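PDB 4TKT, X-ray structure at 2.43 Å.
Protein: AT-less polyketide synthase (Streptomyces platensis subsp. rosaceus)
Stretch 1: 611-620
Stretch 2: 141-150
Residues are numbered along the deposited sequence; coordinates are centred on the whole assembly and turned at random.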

# COMPACT_ATOMS: atom_id res chain seq x y z
N ARG A 611 5.42 14.12 -16.91
CA ARG A 611 6.02 12.87 -17.37
C ARG A 611 7.54 12.93 -17.45
O ARG A 611 8.11 13.87 -17.99
CB ARG A 611 5.44 12.49 -18.73
CG ARG A 611 3.93 12.27 -18.73
CD ARG A 611 3.33 12.33 -20.13
NE ARG A 611 3.89 11.32 -21.02
CZ ARG A 611 3.30 10.15 -21.29
NH1 ARG A 611 2.14 9.85 -20.72
NH2 ARG A 611 3.88 9.29 -22.11
N TYR A 612 8.20 11.90 -16.91
CA TYR A 612 9.65 11.79 -16.98
C TYR A 612 10.08 10.40 -17.46
O TYR A 612 9.60 9.39 -16.96
CB TYR A 612 10.28 12.09 -15.63
CG TYR A 612 10.01 13.49 -15.14
CD1 TYR A 612 10.83 14.55 -15.51
CD2 TYR A 612 8.91 13.76 -14.33
CE1 TYR A 612 10.57 15.83 -15.08
CE2 TYR A 612 8.65 15.04 -13.90
CZ TYR A 612 9.48 16.07 -14.27
OH TYR A 612 9.22 17.35 -13.84
N TRP A 613 10.98 10.37 -18.44
CA TRP A 613 11.45 9.11 -18.99
C TRP A 613 12.91 9.26 -19.42
O TRP A 613 13.40 10.38 -19.59
CB TRP A 613 10.57 8.68 -20.16
CG TRP A 613 10.50 7.19 -20.37
CD1 TRP A 613 10.93 6.49 -21.45
CD2 TRP A 613 9.95 6.23 -19.46
NE1 TRP A 613 10.69 5.15 -21.28
CE2 TRP A 613 10.09 4.96 -20.06
CE3 TRP A 613 9.37 6.31 -18.19
CZ2 TRP A 613 9.66 3.79 -19.44
CZ3 TRP A 613 8.94 5.15 -17.58
CH2 TRP A 613 9.09 3.90 -18.20
N TYR A 614 13.61 8.14 -19.60
CA TYR A 614 15.04 8.17 -19.87
C TYR A 614 15.40 8.81 -21.21
O TYR A 614 16.55 9.18 -21.45
CB TYR A 614 15.62 6.75 -19.81
CG TYR A 614 15.37 5.95 -21.06
CD1 TYR A 614 14.14 5.36 -21.31
CD2 TYR A 614 16.38 5.78 -22.01
CE1 TYR A 614 13.91 4.63 -22.46
CE2 TYR A 614 16.16 5.06 -23.16
CZ TYR A 614 14.93 4.48 -23.38
OH TYR A 614 14.71 3.76 -24.53
N THR A 615 14.41 8.95 -22.09
CA THR A 615 14.66 9.51 -23.41
C THR A 615 14.58 11.03 -23.42
O THR A 615 14.84 11.66 -24.44
CB THR A 615 13.67 8.95 -24.46
OG1 THR A 615 12.34 9.07 -23.96
CG2 THR A 615 13.97 7.49 -24.74
N ASP A 616 14.21 11.61 -22.28
CA ASP A 616 14.11 13.06 -22.15
C ASP A 616 15.44 13.74 -22.48
O ASP A 616 16.47 13.44 -21.87
CB ASP A 616 13.66 13.44 -20.74
CG ASP A 616 12.24 13.00 -20.42
OD1 ASP A 616 11.50 12.64 -21.37
OD2 ASP A 616 11.86 13.01 -19.23
N GLY A 617 15.41 14.65 -23.45
CA GLY A 617 16.59 15.42 -23.82
C GLY A 617 17.51 14.69 -24.78
O GLY A 617 18.38 15.30 -25.41
N LEU A 618 17.32 13.38 -24.89
CA LEU A 618 18.14 12.56 -25.77
C LEU A 618 17.66 12.64 -27.22
O LEU A 618 16.45 12.67 -27.47
CB LEU A 618 18.15 11.11 -25.29
CG LEU A 618 19.24 10.70 -24.31
CD1 LEU A 618 19.26 11.60 -23.08
CD2 LEU A 618 19.08 9.25 -23.90
N PRO A 619 18.60 12.67 -28.17
CA PRO A 619 18.26 12.72 -29.60
C PRO A 619 17.73 11.39 -30.13
O PRO A 619 18.16 10.33 -29.67
CB PRO A 619 19.60 13.08 -30.26
CG PRO A 619 20.62 12.54 -29.32
CD PRO A 619 20.05 12.71 -27.94
N GLU A 620 16.81 11.45 -31.09
CA GLU A 620 16.23 10.24 -31.66
C GLU A 620 17.17 9.62 -32.70
O GLU A 620 17.72 8.54 -32.50
CB GLU A 620 14.87 10.55 -32.29
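Stretch 2 141-150: EYQLYGAEYS

How does stretch 2 lie on stretch 1? Most of it is helical, and the helix runs on past Ser 150; stretch 1 has neither helix nor strand, but folds through a type I turn from Trp 613 to Asp 616 and a type II turn from Thr 615 to Leu 618. Tyr 142, Tyr 145 and Tyr 149, spaced three and four residues apart, fall on one side of the helix, and they meet stretch 1 in order: Tyr 142 at Trp 613 and Tyr 614, Tyr 149 at Leu 618 and Pro 619. The two chains thus progress in the same general sense. The backbones come nearest at Tyr 614 and Gly 146, with their CA atoms 7.4 Å apart, and 459 Å² is buried in all.

What does Tyr 142 do at the first turn? Its CA-to-CB bond points sideways, yet with chi1 at t the ring reaches stretch 1, and its edge meets the face of the Trp 613 six-membered ring, the planes at 74° and Tyr 142 CE1 3.7 Å from Trp 613 CH2. Trp 613 is also t, and its CA-to-CB bond is likewise sideways, so both side chains depend on their outer ends for this contact. Beyond the rings, Tyr 142 OH comes within 2.7 Å of Tyr 614 N. The turn itself is held by Asp 616 N bonding to Trp 613 O at 3.1 Å and by Trp 613 N bonding to Asp 616 OD2 at 2.9 Å.

Why does Tyr 614 pack so closely against the helix? Its CA-to-CB bond points toward stretch 2, and chi1 at p lays the ring over Tyr 145, which is m and also directed toward its partner. Tyr 145 CB sits over the face of the Tyr 614 ring, 3.5 Å from Tyr 614 CZ, in a CH-pi contact. The Tyr 614 and Tyr 145 rings are nearly parallel, at 11°, but slid apart with centroids 5.0 Å from each other, so they barely overlap; it is Tyr 145 CB that covers the face of Tyr 614.

How is the far end fastened? Tyr 149, with chi1 at t, extends its ring to the segment after the second turn, where its hydroxyl donates a very short hydrogen bond from Tyr 149 OH to Pro 619 O, 2.4 Å. That oxygen lies near the ring plane, leaving a face free for Leu 618. The leucine, at m and p, places Leu 618 CD2 over that face, 3.6 Å from Tyr 149 CZ, so one tyrosine combines a polar contact at its edge with an apolar one on its face.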

# COMPACT_ATOMS: atom_id res chain seq x y z
N GLU A 141 14.62 -3.24 -14.28
CA GLU A 141 14.49 -3.27 -15.74
C GLU A 141 14.77 -1.95 -16.44
O GLU A 141 15.22 -1.95 -17.58
CB GLU A 141 13.09 -3.74 -16.12
CG GLU A 141 12.82 -5.20 -15.80
CD GLU A 141 11.48 -5.66 -16.32
OE1 GLU A 141 10.47 -4.94 -16.09
OE2 GLU A 141 11.43 -6.72 -16.98
N TYR A 142 14.49 -0.83 -15.77
CA TYR A 142 14.69 0.50 -16.35
C TYR A 142 16.12 0.63 -16.87
O TYR A 142 16.36 1.14 -17.97
CB TYR A 142 14.39 1.58 -15.30
CG TYR A 142 14.03 2.93 -15.87
CD1 TYR A 142 12.99 3.07 -16.78
CD2 TYR A 142 14.70 4.08 -15.47
CE1 TYR A 142 12.65 4.31 -17.29
CE2 TYR A 142 14.37 5.32 -15.97
CZ TYR A 142 13.34 5.43 -16.88
OH TYR A 142 13.00 6.67 -17.39
N GLN A 143 17.05 0.13 -16.07
CA GLN A 143 18.45 -0.03 -16.41
C GLN A 143 18.71 -0.51 -17.85
O GLN A 143 19.64 -0.04 -18.51
CB GLN A 143 19.07 -1.01 -15.42
CG GLN A 143 20.57 -0.97 -15.29
CD GLN A 143 21.05 -1.95 -14.25
OE1 GLN A 143 20.28 -2.79 -13.77
NE2 GLN A 143 22.33 -1.86 -13.89
N LEU A 144 17.90 -1.45 -18.32
CA LEU A 144 18.10 -2.07 -19.62
C LEU A 144 17.94 -1.09 -20.77
O LEU A 144 18.60 -1.23 -21.81
CB LEU A 144 17.12 -3.23 -19.80
CG LEU A 144 17.24 -4.35 -18.77
CD1 LEU A 144 16.06 -5.30 -18.85
CD2 LEU A 144 18.54 -5.11 -18.98
N TYR A 145 17.08 -0.10 -20.60
CA TYR A 145 16.85 0.90 -21.63
C TYR A 145 18.12 1.69 -21.91
O TYR A 145 18.46 1.94 -23.07
CB TYR A 145 15.71 1.84 -21.22
CG TYR A 145 14.34 1.26 -21.47
CD1 TYR A 145 14.01 0.72 -22.70
CD2 TYR A 145 13.39 1.23 -20.46
CE1 TYR A 145 12.76 0.18 -22.93
CE2 TYR A 145 12.14 0.69 -20.69
CZ TYR A 145 11.83 0.16 -21.92
OH TYR A 145 10.58 -0.37 -22.15
N GLY A 146 18.84 2.05 -20.85
CA GLY A 146 20.07 2.80 -20.98
C GLY A 146 21.13 2.04 -21.75
O GLY A 146 21.90 2.63 -22.52
N ALA A 147 21.18 0.73 -21.55
CA ALA A 147 22.14 -0.12 -22.24
C ALA A 147 21.77 -0.27 -23.71
O ALA A 147 22.64 -0.27 -24.59
CB ALA A 147 22.22 -1.48 -21.57
N GLU A 148 20.47 -0.40 -23.98
CA GLU A 148 19.97 -0.54 -25.34
C GLU A 148 20.24 0.74 -26.13
O GLU A 148 20.46 0.71 -27.33
CB GLU A 148 18.48 -0.86 -25.35
CG GLU A 148 18.15 -2.24 -24.80
CD GLU A 148 16.66 -2.48 -24.66
OE1 GLU A 148 15.88 -1.51 -24.77
OE2 GLU A 148 16.26 -3.64 -24.44
N TYR A 149 20.20 1.87 -25.43
CA TYR A 149 20.48 3.15 -26.05
C TYR A 149 21.97 3.32 -26.31
O TYR A 149 22.38 3.76 -27.38
CB TYR A 149 19.96 4.29 -25.16
CG TYR A 149 19.80 5.60 -25.89
CD1 TYR A 149 20.89 6.41 -26.17
CD2 TYR A 149 18.54 6.03 -26.30
CE1 TYR A 149 20.74 7.60 -26.84
CE2 TYR A 149 18.38 7.23 -26.97
CZ TYR A 149 19.48 8.01 -27.24
OH TYR A 149 19.33 9.21 -27.91
N SER A 150 22.78 2.95 -25.31
CA SER A 150 24.21 3.20 -25.35
C SER A 150 24.94 2.42 -26.44
O SER A 150 25.97 2.87 -26.94
CB SER A 150 24.83 2.87 -23.99
OG SER A 150 24.27 3.68 -22.97